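Local coordinates for hypothetical protein ST1066 (Sulfolobus tokodaii, PDB 2PJZ) that probably binds and hydrolyses ATP as the nucleotide-binding subunit of an ABC transporter, putatively one that carries cobalt, at residues E82-G87 and N91-L96; D106-M111 and V135-S140; D153-N158 and R169-Y174. All blocks are in the same frame, centred on the assembly; numbering follows the deposited sequence.

How the interactions relate
The three contacts follow one another along the chain, and interaction 2 sits between the other two, at the bend of an angled row: its centre is about 12 Å from that of interaction 1 and about 11 Å from that of interaction 3, whereas interactions 1 and 3 lie about 19 Å apart, centre to centre, and do not touch. Val94 CG2 meets Phe108 CE2 at 3.4 Å, joining interactions 1 and 2. Leu107 CD1 meets Tyr174 OH at 3.5 Å, joining interactions 2 and 3. Interaction 3 is tied to the probable nucleotide site, since Asp153 OD1 hydrogen-bonds Thr44 OG1 of the putative P-loop. Interactions 1 and 2 lie in the helical region beside that core.

Interaction 1: E82-G87 and N91-L96; sequences EAYEIG and NDIVYL
Tyr84 and Ile93 mark the closest approach of the two backbones, with CA atoms 7.0 Å apart. The 82-87 segment leaves a short 3-10 turn and opens into an extended piece at Tyr84 (phi/psi -131°/147°), which passes beside helix 91-96. The tyrosine takes Ile93 at its ring edge: CG2 lies near the ring plane, 3.6 Å from Tyr84 CD1, and the two side chains run at about a right angle. In Ile93, CG2 stands anti to the backbone N while CG1 lies beside it (chi1 -58°); this torsion points CG2 at the ring and carries CD1 to the backbone, 3.7 Å from Glu85 O. Ala83 CB sits 3.7 Å above one face of the Tyr84 ring, offset toward the rim. Farther out, Glu85 OE2 and Leu96 CD2 come only to 4.4 Å, at an exposed margin. Leu126 and Leu141 touch both Tyr84 and Ile93, continuing the apolar layer. The contact is therefore held by dispersion, with 173 Å² buried over both sides. Its buried phenol is satisfied outside the pair, by a hydrogen bond from Tyr84 OH to Thr78 O, which should fix how far the ring reaches inward.

Interaction 2: D106-M111 and V135-S140; sequences DLFLEM and VLVRTS
Phe108 meets helix 135-140 largely with its ring edge. Val137 O and Ser140 C both lie in the ring plane at that edge, the oxygen 3.9 Å from Phe108 CE1, while Ser140 CB approaches the same CE1 obliquely at 3.8 Å. Phe108 CZ and Val137 CG1 are 4.4 Å apart. The other flat group, the Arg138 guanidinium, belongs to the far side of its helix and has Val135 CA over one face. Phe108 CG is anti to its backbone N (chi1 178°), and this swings a ring whose CB starts off along the interface in toward the partner helix. Met111 arrives next to it with its chain extended beyond CG, laying SD 3.6 Å from Ser140 O.

The segment axes approach to 10.3 Å and run roughly antiparallel, at 149°. Ser140 CA is 6.3 Å from Phe108 CA, and the serine is the small residue between the two larger side chains. Its hydroxyl folds back onto its own helix: OG donates to Leu136 O at 2.8 Å, tilted 33° from the carbonyl plane, while Ser140 N reaches that oxygen from the opposite face. Met111 CB lies 3.9 Å from Ser140 OG.

Leu141 and Ala144 continue the bed for Phe108 along helix 131-144, and Val90 and Val94 meet it from helix 90-100. Replacing Phe108 by alanine is likely to open a gap where these three helices converge, leaving Ser140 CB and the Val137 carbonyl without the ring they pack on.

All four touching residues are buried, and no polar bond joins the segments. The serine's internal bond lets a hydroxyl lie within an apolar interface, so the helices are held by shape and dispersion, with ring edge and sulfur set against backbone carbonyls.

Interaction 3: D153-N158 and R169-Y174; sequences DEPFEN and RYIKEY
Pro155 and Phe156 receive a single methyl from the helix, Ile171 CD1, and that is the whole of the tight part. CD1 is 3.8 Å from Pro155 CB and nearly as close to Pro155 CG; it also stands 4.0 Å from both Phe156 CE1 and Phe156 CZ, coming to that ring obliquely. Pro155 CG lies 3.6 Å above one face of the Phe156 ring, offset toward its rim, so the two side chains pack on each other as well as on the methyl. With CG1 anti to its carbonyl carbon (chi1 -71°) and the chain extended beyond it (chi2 170°), Ile171 spans a backbone gap of 9.1 Å between its CA and that of Pro155. Leu180 of strand 177-182 touches all three residues.

Away from this point the segments diverge, and only 90 Å² is buried in all. Arg169 and Glu173 are exposed on the helix, as Asn158 is on the loop. Pro155 and Phe156 form the middle of a type I turn from Glu154 to Glu157; these flanking glutamates serve other partners, Glu154 bonding Thr182 and His183, and Glu157 His183.

Strand 149-153, helix 161-173 and the adjacent parallel strand 177-182 form a beta-alpha-beta crossover. Asp153 at the end of strand 149-153, followed by Glu154, is consistent with the Walker B motif of ABC ATPases; Ile171 packs the crossover helix against the loop that follows this motif.

Interaction 1: E82-G87 and N91-L96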
loop_
_atom_site.group_PDB
_atom_site.type_symbol
_atom_site.label_atom_id
_atom_site.label_comp_id
_atom_site.label_asym_id
_atom_site.label_seq_id
_atom_site.Cartn_x
_atom_site.Cartn_y
_atom_site.Cartn_z
ATOM N N GLU A 82 -1.113 11.894 -6.829
ATOM C CA GLU A 82 -1.736 12.165 -8.144
ATOM C C GLU A 82 -3.257 12.431 -8.051
ATOM O O GLU A 82 -3.843 13.098 -8.923
ATOM C CB GLU A 82 -1.494 10.987 -9.101
ATOM C CG GLU A 82 -0.056 10.796 -9.597
ATOM C CD GLU A 82 0.825 9.933 -8.695
ATOM O OE1 GLU A 82 0.524 9.694 -7.491
ATOM O OE2 GLU A 82 1.877 9.507 -9.205
ATOM N N ALA A 83 -3.893 11.917 -7.002
ATOM C CA ALA A 83 -5.351 12.120 -6.797
ATOM C C ALA A 83 -5.705 13.507 -6.228
ATOM O O ALA A 83 -6.885 13.864 -6.141
ATOM C CB ALA A 83 -5.941 10.988 -5.898
ATOM N N TYR A 84 -4.693 14.280 -5.826
ATOM C CA TYR A 84 -4.916 15.534 -5.106
ATOM C C TYR A 84 -4.119 16.661 -5.725
ATOM O O TYR A 84 -3.034 16.446 -6.255
ATOM C CB TYR A 84 -4.576 15.376 -3.628
ATOM C CG TYR A 84 -5.317 14.207 -3.025
ATOM C CD1 TYR A 84 -6.660 14.331 -2.654
ATOM C CD2 TYR A 84 -4.701 12.961 -2.890
ATOM C CE1 TYR A 84 -7.357 13.257 -2.123
ATOM C CE2 TYR A 84 -5.400 11.864 -2.352
ATOM C CZ TYR A 84 -6.728 12.033 -1.967
ATOM O OH TYR A 84 -7.444 10.985 -1.445
ATOM N N GLU A 85 -4.679 17.859 -5.677
ATOM C CA GLU A 85 -4.089 18.980 -6.401
ATOM C C GLU A 85 -3.187 19.729 -5.455
ATOM O O GLU A 85 -3.648 20.450 -4.572
ATOM C CB GLU A 85 -5.161 19.875 -7.013
ATOM C CG GLU A 85 -5.919 19.214 -8.151
ATOM C CD GLU A 85 -7.178 19.978 -8.522
ATOM O OE1 GLU A 85 -7.244 21.200 -8.223
ATOM O OE2 GLU A 85 -8.105 19.358 -9.107
ATOM N N ILE A 86 -1.889 19.519 -5.637
ATOM C CA ILE A 86 -0.894 20.028 -4.723
ATOM C C ILE A 86 -1.072 21.560 -4.593
ATOM O O ILE A 86 -0.962 22.112 -3.498
ATOM C CB ILE A 86 0.549 19.516 -5.139
ATOM C CG1 ILE A 86 1.216 18.736 -3.997
ATOM C CG2 ILE A 86 1.443 20.620 -5.662
ATOM C CD1 ILE A 86 2.620 18.203 -4.334
ATOM N N GLY A 87 -1.459 22.203 -5.696
ATOM C CA GLY A 87 -1.556 23.663 -5.806
ATOM C C GLY A 87 -2.620 24.395 -4.996
ATOM O O GLY A 87 -2.347 25.493 -4.484
ATOM N N ASN A 91 -8.534 22.806 2.230
ATOM C CA ASN A 91 -9.976 23.043 2.319
ATOM C C ASN A 91 -10.640 22.916 0.947
ATOM O O ASN A 91 -11.720 22.337 0.822
ATOM C CB ASN A 91 -10.241 24.408 2.987
ATOM C CG ASN A 91 -11.678 24.645 3.292
ATOM O OD1 ASN A 91 -12.405 23.754 3.735
ATOM N ND2 ASN A 91 -12.109 25.880 3.072
ATOM N N ASP A 92 -9.971 23.405 -0.089
ATOM C CA ASP A 92 -10.473 23.300 -1.451
ATOM C C ASP A 92 -10.584 21.827 -1.841
ATOM O O ASP A 92 -11.549 21.416 -2.473
ATOM C CB ASP A 92 -9.541 23.984 -2.429
ATOM C CG ASP A 92 -9.705 25.497 -2.441
ATOM O OD1 ASP A 92 -10.705 25.995 -1.899
ATOM O OD2 ASP A 92 -8.814 26.159 -2.987
ATOM N N ILE A 93 -9.581 21.046 -1.464
ATOM C CA ILE A 93 -9.579 19.602 -1.772
ATOM C C ILE A 93 -10.702 18.909 -1.032
ATOM O O ILE A 93 -11.386 18.045 -1.601
ATOM C CB ILE A 93 -8.226 18.942 -1.437
ATOM C CG1 ILE A 93 -7.104 19.640 -2.214
ATOM C CG2 ILE A 93 -8.279 17.414 -1.739
ATOM C CD1 ILE A 93 -5.723 19.257 -1.788
ATOM N N VAL A 94 -10.892 19.277 0.237
ATOM C CA VAL A 94 -12.014 18.732 1.010
ATOM C C VAL A 94 -13.346 18.938 0.296
ATOM O O VAL A 94 -14.126 17.986 0.159
ATOM C CB VAL A 94 -12.053 19.276 2.448
ATOM C CG1 VAL A 94 -13.323 18.844 3.159
ATOM C CG2 VAL A 94 -10.819 18.786 3.202
ATOM N N TYR A 95 -13.608 20.166 -0.179
ATOM C CA TYR A 95 -14.827 20.420 -0.965
ATOM C C TYR A 95 -14.971 19.530 -2.216
ATOM O O TYR A 95 -16.047 18.967 -2.454
ATOM C CB TYR A 95 -14.942 21.903 -1.379
ATOM C CG TYR A 95 -15.413 22.820 -0.286
ATOM C CD1 TYR A 95 -14.612 23.868 0.156
ATOM C CD2 TYR A 95 -16.679 22.662 0.295
ATOM C CE1 TYR A 95 -15.053 24.749 1.171
ATOM C CE2 TYR A 95 -17.129 23.528 1.308
ATOM C CZ TYR A 95 -16.306 24.566 1.725
ATOM O OH TYR A 95 -16.731 25.424 2.707
ATOM N N LEU A 96 -13.911 19.410 -3.014
ATOM C CA LEU A 96 -13.966 18.489 -4.166
ATOM C C LEU A 96 -14.300 17.054 -3.745
ATOM O O LEU A 96 -15.177 16.414 -4.328
ATOM C CB LEU A 96 -12.653 18.504 -4.961
ATOM C CG LEU A 96 -12.578 17.428 -6.064
ATOM C CD1 LEU A 96 -13.683 17.565 -7.157
ATOM C CD2 LEU A 96 -11.168 17.384 -6.698
#

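Interaction 2: D106-M111 and V135-S140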
loop_
_atom_site.group_PDB
_atom_site.type_symbol
_atom_site.label_atom_id
_atom_site.label_comp_id
_atom_site.label_asym_id
_atom_site.label_seq_id
_atom_site.Cartn_x
_atom_site.Cartn_y
_atom_site.Cartn_z
ATOM N N ASP A 106 -16.917 16.404 8.611
ATOM C CA ASP A 106 -16.791 16.273 10.067
ATOM C C ASP A 106 -15.812 15.155 10.429
ATOM O O ASP A 106 -14.984 15.309 11.330
ATOM C CB ASP A 106 -18.159 15.998 10.720
ATOM C CG ASP A 106 -18.985 17.284 10.970
ATOM O OD1 ASP A 106 -18.565 18.394 10.599
ATOM O OD2 ASP A 106 -20.081 17.163 11.553
ATOM N N LEU A 107 -15.922 14.018 9.735
ATOM C CA LEU A 107 -15.022 12.880 9.972
ATOM C C LEU A 107 -13.601 13.283 9.612
ATOM O O LEU A 107 -12.680 12.986 10.363
ATOM C CB LEU A 107 -15.426 11.627 9.164
ATOM C CG LEU A 107 -14.535 10.378 9.265
ATOM C CD1 LEU A 107 -14.300 9.995 10.722
ATOM C CD2 LEU A 107 -15.111 9.173 8.487
ATOM N N PHE A 108 -13.427 13.943 8.472
ATOM C CA PHE A 108 -12.092 14.457 8.108
ATOM C C PHE A 108 -11.483 15.372 9.201
ATOM O O PHE A 108 -10.295 15.272 9.532
ATOM C CB PHE A 108 -12.135 15.192 6.771
ATOM C CG PHE A 108 -10.810 15.778 6.356
ATOM C CD1 PHE A 108 -9.792 14.960 5.843
ATOM C CD2 PHE A 108 -10.581 17.151 6.480
ATOM C CE1 PHE A 108 -8.563 15.496 5.487
ATOM C CE2 PHE A 108 -9.357 17.705 6.112
ATOM C CZ PHE A 108 -8.342 16.879 5.615
ATOM N N LEU A 109 -12.298 16.289 9.714
ATOM C CA LEU A 109 -11.844 17.207 10.766
ATOM C C LEU A 109 -11.520 16.472 12.043
ATOM O O LEU A 109 -10.559 16.822 12.745
ATOM C CB LEU A 109 -12.882 18.318 10.996
ATOM C CG LEU A 109 -13.113 19.305 9.843
ATOM C CD1 LEU A 109 -14.146 20.396 10.196
ATOM C CD2 LEU A 109 -11.811 19.950 9.358
ATOM N N GLU A 110 -12.306 15.443 12.348
ATOM C CA GLU A 110 -12.055 14.567 13.496
ATOM C C GLU A 110 -10.681 13.872 13.404
ATOM O O GLU A 110 -9.932 13.822 14.386
ATOM C CB GLU A 110 -13.207 13.561 13.635
ATOM C CG GLU A 110 -12.939 12.369 14.530
ATOM C CD GLU A 110 -14.014 11.287 14.435
ATOM O OE1 GLU A 110 -15.192 11.634 14.194
ATOM O OE2 GLU A 110 -13.668 10.085 14.584
ATOM N N MET A 111 -10.346 13.351 12.218
ATOM C CA MET A 111 -9.027 12.772 11.962
ATOM C C MET A 111 -7.907 13.804 12.114
ATOM O O MET A 111 -6.900 13.536 12.754
ATOM C CB MET A 111 -8.990 12.167 10.532
ATOM C CG MET A 111 -9.975 11.011 10.297
ATOM S SD MET A 111 -9.982 10.453 8.535
ATOM C CE MET A 111 -11.032 8.989 8.751
ATOM N N VAL A 135 1.244 13.194 3.565
ATOM C CA VAL A 135 0.710 11.814 3.609
ATOM C C VAL A 135 -0.410 11.644 4.635
ATOM O O VAL A 135 -1.391 10.938 4.373
ATOM C CB VAL A 135 1.794 10.695 3.712
ATOM C CG1 VAL A 135 2.336 10.513 5.152
ATOM C CG2 VAL A 135 1.213 9.351 3.231
ATOM N N LEU A 136 -0.290 12.296 5.790
ATOM C CA LEU A 136 -1.371 12.203 6.774
ATOM C C LEU A 136 -2.631 12.816 6.248
ATOM O O LEU A 136 -3.715 12.219 6.390
ATOM C CB LEU A 136 -0.987 12.846 8.122
ATOM C CG LEU A 136 0.033 12.013 8.912
ATOM C CD1 LEU A 136 0.597 12.844 10.093
ATOM C CD2 LEU A 136 -0.555 10.695 9.389
ATOM N N VAL A 137 -2.511 13.991 5.629
ATOM C CA VAL A 137 -3.693 14.661 5.038
ATOM C C VAL A 137 -4.302 13.800 3.903
ATOM O O VAL A 137 -5.536 13.578 3.858
ATOM C CB VAL A 137 -3.354 16.099 4.574
ATOM C CG1 VAL A 137 -4.452 16.702 3.663
ATOM C CG2 VAL A 137 -3.112 17.000 5.805
ATOM N N ARG A 138 -3.439 13.278 3.023
ATOM C CA ARG A 138 -3.920 12.464 1.895
ATOM C C ARG A 138 -4.573 11.141 2.339
ATOM O O ARG A 138 -5.615 10.717 1.794
ATOM C CB ARG A 138 -2.766 12.218 0.895
ATOM C CG ARG A 138 -2.465 13.464 0.028
ATOM C CD ARG A 138 -1.324 13.193 -0.993
ATOM N NE ARG A 138 0.009 13.197 -0.371
ATOM C CZ ARG A 138 0.757 12.116 -0.154
ATOM N NH1 ARG A 138 0.351 10.894 -0.518
ATOM N NH2 ARG A 138 1.949 12.259 0.416
ATOM N N THR A 139 -3.985 10.489 3.333
ATOM C CA THR A 139 -4.606 9.282 3.900
ATOM C C THR A 139 -5.960 9.623 4.561
ATOM O O THR A 139 -6.960 8.910 4.386
ATOM C CB THR A 139 -3.647 8.546 4.865
ATOM O OG1 THR A 139 -2.482 8.118 4.145
ATOM C CG2 THR A 139 -4.321 7.297 5.458
ATOM N N SER A 140 -6.003 10.738 5.280
ATOM C CA SER A 140 -7.230 11.182 5.922
ATOM C C SER A 140 -8.308 11.500 4.873
ATOM O O SER A 140 -9.461 11.094 5.022
ATOM C CB SER A 140 -6.943 12.392 6.835
ATOM O OG SER A 140 -6.105 12.007 7.900
#

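Interaction 3: D153-N158 and R169-Y174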
loop_
_atom_site.group_PDB
_atom_site.type_symbol
_atom_site.label_atom_id
_atom_site.label_comp_id
_atom_site.label_asym_id
_atom_site.label_seq_id
_atom_site.Cartn_x
_atom_site.Cartn_y
_atom_site.Cartn_z
ATOM N N ASP A 153 -0.731 4.091 -0.398
ATOM C CA ASP A 153 0.725 4.085 -0.615
ATOM C C ASP A 153 1.470 4.619 0.633
ATOM O O ASP A 153 1.224 5.741 1.093
ATOM C CB ASP A 153 1.062 4.937 -1.826
ATOM C CG ASP A 153 2.539 4.862 -2.209
ATOM O OD1 ASP A 153 3.168 3.803 -2.017
ATOM O OD2 ASP A 153 3.051 5.882 -2.674
ATOM N N GLU A 154 2.386 3.818 1.158
ATOM C CA GLU A 154 3.334 4.260 2.217
ATOM C C GLU A 154 2.733 5.229 3.223
ATOM O O GLU A 154 3.242 6.363 3.368
ATOM C CB GLU A 154 4.574 4.918 1.584
ATOM C CG GLU A 154 5.408 3.961 0.781
ATOM C CD GLU A 154 6.272 3.047 1.648
ATOM O OE1 GLU A 154 6.105 3.005 2.897
ATOM O OE2 GLU A 154 7.109 2.357 1.039
ATOM N N PRO A 155 1.659 4.819 3.926
ATOM C CA PRO A 155 0.964 5.813 4.750
ATOM C C PRO A 155 1.755 6.232 6.010
ATOM O O PRO A 155 1.342 7.146 6.700
ATOM C CB PRO A 155 -0.337 5.105 5.146
ATOM C CG PRO A 155 -0.022 3.634 5.073
ATOM C CD PRO A 155 1.025 3.478 3.992
ATOM N N PHE A 156 2.894 5.590 6.258
ATOM C CA PHE A 156 3.623 5.776 7.522
ATOM C C PHE A 156 4.978 6.430 7.318
ATOM O O PHE A 156 5.664 6.766 8.292
ATOM C CB PHE A 156 3.845 4.436 8.225
ATOM C CG PHE A 156 2.616 3.569 8.316
ATOM C CD1 PHE A 156 1.573 3.899 9.165
ATOM C CD2 PHE A 156 2.534 2.390 7.572
ATOM C CE1 PHE A 156 0.444 3.087 9.265
ATOM C CE2 PHE A 156 1.416 1.569 7.665
ATOM C CZ PHE A 156 0.371 1.923 8.512
ATOM N N GLU A 157 5.373 6.612 6.067
ATOM C CA GLU A 157 6.711 7.107 5.782
ATOM C C GLU A 157 6.801 8.585 6.138
ATOM O O GLU A 157 5.898 9.347 5.839
ATOM C CB GLU A 157 7.087 6.821 4.330
ATOM C CG GLU A 157 8.519 7.155 3.991
ATOM C CD GLU A 157 9.044 6.405 2.773
ATOM O OE1 GLU A 157 8.240 5.903 1.955
ATOM O OE2 GLU A 157 10.283 6.322 2.636
ATOM N N ASN A 158 7.869 8.982 6.849
ATOM C CA ASN A 158 8.024 10.386 7.292
ATOM C C ASN A 158 6.991 10.836 8.351
ATOM O O ASN A 158 6.814 12.041 8.609
ATOM C CB ASN A 158 8.013 11.339 6.075
ATOM C CG ASN A 158 9.008 10.921 5.001
ATOM O OD1 ASN A 158 10.192 10.681 5.290
ATOM N ND2 ASN A 158 8.532 10.810 3.757
ATOM N N ARG A 169 -5.002 3.465 13.463
ATOM C CA ARG A 169 -6.327 3.242 14.035
ATOM C C ARG A 169 -7.399 3.553 12.982
ATOM O O ARG A 169 -8.348 2.793 12.814
ATOM C CB ARG A 169 -6.514 4.018 15.374
ATOM C CG ARG A 169 -5.690 3.338 16.540
ATOM C CD ARG A 169 -5.423 4.132 17.903
ATOM N NE ARG A 169 -4.432 3.370 18.716
ATOM C CZ ARG A 169 -3.291 3.851 19.250
ATOM N NH1 ARG A 169 -2.985 5.145 19.153
ATOM N NH2 ARG A 169 -2.460 3.037 19.919
ATOM N N TYR A 170 -7.214 4.630 12.221
ATOM C CA TYR A 170 -8.198 4.976 11.172
ATOM C C TYR A 170 -8.137 4.045 9.954
ATOM O O TYR A 170 -9.163 3.730 9.347
ATOM C CB TYR A 170 -8.017 6.426 10.743
ATOM C CG TYR A 170 -8.537 7.407 11.762
ATOM C CD1 TYR A 170 -9.884 7.415 12.116
ATOM C CD2 TYR A 170 -7.688 8.343 12.349
ATOM C CE1 TYR A 170 -10.371 8.318 13.048
ATOM C CE2 TYR A 170 -8.166 9.253 13.288
ATOM C CZ TYR A 170 -9.499 9.231 13.631
ATOM O OH TYR A 170 -9.960 10.146 14.552
ATOM N N ILE A 171 -6.920 3.657 9.588
ATOM C CA ILE A 171 -6.685 2.703 8.496
ATOM C C ILE A 171 -7.406 1.400 8.821
ATOM O O ILE A 171 -8.021 0.784 7.956
ATOM C CB ILE A 171 -5.139 2.500 8.256
ATOM C CG1 ILE A 171 -4.557 3.764 7.616
ATOM C CG2 ILE A 171 -4.840 1.232 7.411
ATOM C CD1 ILE A 171 -3.030 3.824 7.527
ATOM N N LYS A 172 -7.357 0.984 10.081
ATOM C CA LYS A 172 -7.970 -0.277 10.471
ATOM C C LYS A 172 -9.493 -0.190 10.554
ATOM O O LYS A 172 -10.194 -1.171 10.261
ATOM C CB LYS A 172 -7.301 -0.839 11.732
ATOM C CG LYS A 172 -5.788 -1.153 11.475
ATOM C CD LYS A 172 -4.975 -1.341 12.782
ATOM C CE LYS A 172 -5.166 -2.706 13.408
ATOM N NZ LYS A 172 -4.219 -2.828 14.583
ATOM N N GLU A 173 -9.996 0.996 10.899
ATOM C CA GLU A 173 -11.437 1.212 11.065
ATOM C C GLU A 173 -12.175 1.469 9.753
ATOM O O GLU A 173 -13.313 1.006 9.580
ATOM C CB GLU A 173 -11.699 2.353 12.045
ATOM C CG GLU A 173 -13.176 2.763 12.108
ATOM C CD GLU A 173 -13.471 3.746 13.205
ATOM O OE1 GLU A 173 -12.505 4.404 13.684
ATOM O OE2 GLU A 173 -14.674 3.860 13.583
ATOM N N TYR A 174 -11.527 2.179 8.829
ATOM C CA TYR A 174 -12.159 2.570 7.571
ATOM C C TYR A 174 -11.572 1.841 6.338
ATOM O O TYR A 174 -10.445 1.299 6.379
ATOM C CB TYR A 174 -12.106 4.099 7.424
ATOM C CG TYR A 174 -12.904 4.804 8.499
ATOM C CD1 TYR A 174 -14.294 4.865 8.421
ATOM C CD2 TYR A 174 -12.278 5.369 9.616
ATOM C CE1 TYR A 174 -15.044 5.490 9.411
ATOM C CE2 TYR A 174 -13.031 6.010 10.628
ATOM C CZ TYR A 174 -14.411 6.061 10.509
ATOM O OH TYR A 174 -15.189 6.679 11.473
#